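Local atomic coordinates of ribulose-1,5-bisphosphate carboxylase/oxygenase large subunit (Rhodopseudomonas palustris, PDB entry 3QFW), a protein that is a Rubisco-like protein of the Rubisco large-subunit family, probably a magnesium-binding enzyme whose reaction may differ from the carboxylation of true Rubisco. Residues I322-V327 with A357-N362. Sequence-based numbering, arbitrary orientation.
Sequences IMLQRV and ASRFVN
Phe-360 of helix 353-366 meets Ile-322, Leu-324 and Val-327 at the turn between strand 315-319 and helix 327-334 in the TIM-barrel catalytic domain, joining that beta-alpha loop to a helix packed outside the barrel strands. The side-chain contacts round Phe-360 are apolar, and no hydrogen bond crosses; the nearest pair of CA atoms, those of Leu-324 and Phe-360, are 5.9 Å apart. CG of Phe-360 stands anti to the backbone N (chi1 179°), and the ring beyond it meets three aliphatic side chains. Val-327 makes the tightest approach, with CG2 3.3 Å from CE1 of Phe-360 and also near CD1 and CZ, oblique to the ring. Two other methyls meet the ring at its edge, near its plane. One is Leu-324 CD2, which also lies 3.5 Å from CA and 3.6 Å from CB of Phe-360; the other is Ile-322 CG2, 4.1 Å from CE1. An alanine in place of Phe-360 would probably leave Val-327 CG2 and Ile-322 CG2 facing a gap, while Leu-324 could still touch CB. The Phe-360 side chain also touches Thr-134 of strand 133-138, so it lies between loop and barrel strand. Within the turn, Arg-326 N donates to Met-323 O (2.8 Å), while Arg-326 NE pairs with Glu-329 OE1 of helix 327-334 in a salt bridge. On the more exposed side, Leu-324 CD1 lies 4.0 Å from the carbonyl O of Arg-359.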
loop_
_atom_site.group_PDB
_atom_site.type_symbol
_atom_site.label_atom_id
_atom_site.label_comp_id
_atom_site.label_asym_id
_atom_site.label_seq_id
_atom_site.Cartn_x
_atom_site.Cartn_y
_atom_site.Cartn_z
ATOM N N ILE B 322 -7.184 25.966 3.312
ATOM C CA ILE B 322 -7.744 26.473 4.562
ATOM C C ILE B 322 -7.249 27.886 4.878
ATOM O O ILE B 322 -6.173 28.063 5.446
ATOM C CB ILE B 322 -7.418 25.530 5.740
ATOM C CG1 ILE B 322 -7.696 24.081 5.348
ATOM C CG2 ILE B 322 -8.217 25.914 6.976
ATOM C CD1 ILE B 322 -9.096 23.858 4.842
ATOM N N MET B 323 -8.048 28.884 4.506
ATOM C CA MET B 323 -7.704 30.288 4.721
ATOM C C MET B 323 -8.440 30.877 5.926
ATOM O O MET B 323 -9.358 30.265 6.468
ATOM C CB MET B 323 -8.009 31.107 3.457
ATOM C CG MET B 323 -9.084 30.496 2.546
ATOM S SD MET B 323 -9.400 31.447 1.035
ATOM C CE MET B 323 -10.648 30.431 0.244
ATOM N N LEU B 324 -8.033 32.068 6.347
ATOM C CA LEU B 324 -8.703 32.738 7.453
ATOM C C LEU B 324 -10.209 32.815 7.225
ATOM O O LEU B 324 -10.990 32.869 8.184
ATOM C CB LEU B 324 -8.128 34.142 7.655
ATOM C CG LEU B 324 -7.400 34.359 8.985
ATOM C CD1 LEU B 324 -8.375 34.293 10.147
ATOM C CD2 LEU B 324 -6.276 33.350 9.168
ATOM N N GLN B 325 -10.607 32.821 5.955
ATOM C CA GLN B 325 -12.014 32.937 5.584
ATOM C C GLN B 325 -12.785 31.626 5.740
ATOM O O GLN B 325 -14.015 31.630 5.732
ATOM C CB GLN B 325 -12.160 33.424 4.138
ATOM C CG GLN B 325 -12.102 32.304 3.099
ATOM C CD GLN B 325 -12.805 32.666 1.802
ATOM O OE1 GLN B 325 -13.323 31.795 1.100
ATOM N NE2 GLN B 325 -12.824 33.957 1.477
ATOM N N ARG B 326 -12.070 30.514 5.871
ATOM C CA ARG B 326 -12.710 29.196 5.906
ATOM C C ARG B 326 -12.926 28.697 7.332
ATOM O O ARG B 326 -13.713 27.780 7.556
ATOM C CB ARG B 326 -11.877 28.154 5.151
ATOM C CG ARG B 326 -11.576 28.461 3.689
ATOM C CD ARG B 326 -12.770 28.207 2.772
ATOM N NE ARG B 326 -13.445 26.938 3.039
ATOM C CZ ARG B 326 -13.163 25.783 2.443
ATOM N NH1 ARG B 326 -12.194 25.713 1.538
ATOM N NH2 ARG B 326 -13.849 24.691 2.758
ATOM N N VAL B 327 -12.216 29.291 8.285
ATOM C CA VAL B 327 -12.196 28.787 9.660
ATOM C C VAL B 327 -13.580 28.578 10.311
ATOM O O VAL B 327 -13.862 27.501 10.823
ATOM C CB VAL B 327 -11.304 29.657 10.570
ATOM C CG1 VAL B 327 -11.658 29.439 12.034
ATOM C CG2 VAL B 327 -9.839 29.354 10.314
ATOM N N ALA B 357 -0.038 33.627 11.278
ATOM C CA ALA B 357 -0.305 32.388 12.011
ATOM C C ALA B 357 -1.102 32.676 13.277
ATOM O O ALA B 357 -2.025 31.941 13.636
ATOM C CB ALA B 357 0.985 31.714 12.379
ATOM N N SER B 358 -0.722 33.740 13.969
ATOM C CA SER B 358 -1.440 34.143 15.166
ATOM C C SER B 358 -2.878 34.468 14.801
ATOM O O SER B 358 -3.806 34.117 15.521
ATOM C CB SER B 358 -0.773 35.363 15.813
ATOM O OG SER B 358 0.551 35.064 16.222
ATOM N N ARG B 359 -3.050 35.137 13.668
ATOM C CA ARG B 359 -4.369 35.504 13.177
ATOM C C ARG B 359 -5.245 34.268 13.091
ATOM O O ARG B 359 -6.373 34.254 13.574
ATOM C CB ARG B 359 -4.250 36.147 11.795
ATOM C CG ARG B 359 -4.593 37.616 11.755
ATOM C CD ARG B 359 -6.098 37.819 11.699
ATOM N NE ARG B 359 -6.471 39.212 11.930
ATOM C CZ ARG B 359 -6.347 40.182 11.030
ATOM N NH1 ARG B 359 -5.848 39.920 9.828
ATOM N NH2 ARG B 359 -6.716 41.420 11.333
ATOM N N PHE B 360 -4.711 33.228 12.462
ATOM C CA PHE B 360 -5.439 31.976 12.305
ATOM C C PHE B 360 -5.729 31.336 13.656
ATOM O O PHE B 360 -6.871 30.999 13.971
ATOM C CB PHE B 360 -4.639 31.010 11.435
ATOM C CG PHE B 360 -5.307 29.684 11.234
ATOM C CD1 PHE B 360 -6.128 29.466 10.141
ATOM C CD2 PHE B 360 -5.115 28.655 12.140
ATOM C CE1 PHE B 360 -6.748 28.238 9.956
ATOM C CE2 PHE B 360 -5.731 27.422 11.956
ATOM C CZ PHE B 360 -6.551 27.222 10.873
ATOM N N VAL B 361 -4.678 31.153 14.441
ATOM C CA VAL B 361 -4.807 30.568 15.761
ATOM C C VAL B 361 -5.864 31.285 16.608
ATOM O O VAL B 361 -6.697 30.636 17.246
ATOM C CB VAL B 361 -3.452 30.566 16.490
ATOM C CG1 VAL B 361 -3.644 30.345 17.984
ATOM C CG2 VAL B 361 -2.531 29.524 15.887
ATOM N N ASN B 362 -5.841 32.618 16.616
ATOM C CA ASN B 362 -6.808 33.376 17.410
ATOM C C ASN B 362 -8.226 33.242 16.884
ATOM O O ASN B 362 -9.182 33.202 17.656
ATOM C CB ASN B 362 -6.416 34.859 17.506
ATOM C CG ASN B 362 -5.144 35.072 18.294
ATOM O OD1 ASN B 362 -4.866 34.345 19.249
ATOM N ND2 ASN B 362 -4.354 36.065 17.896
#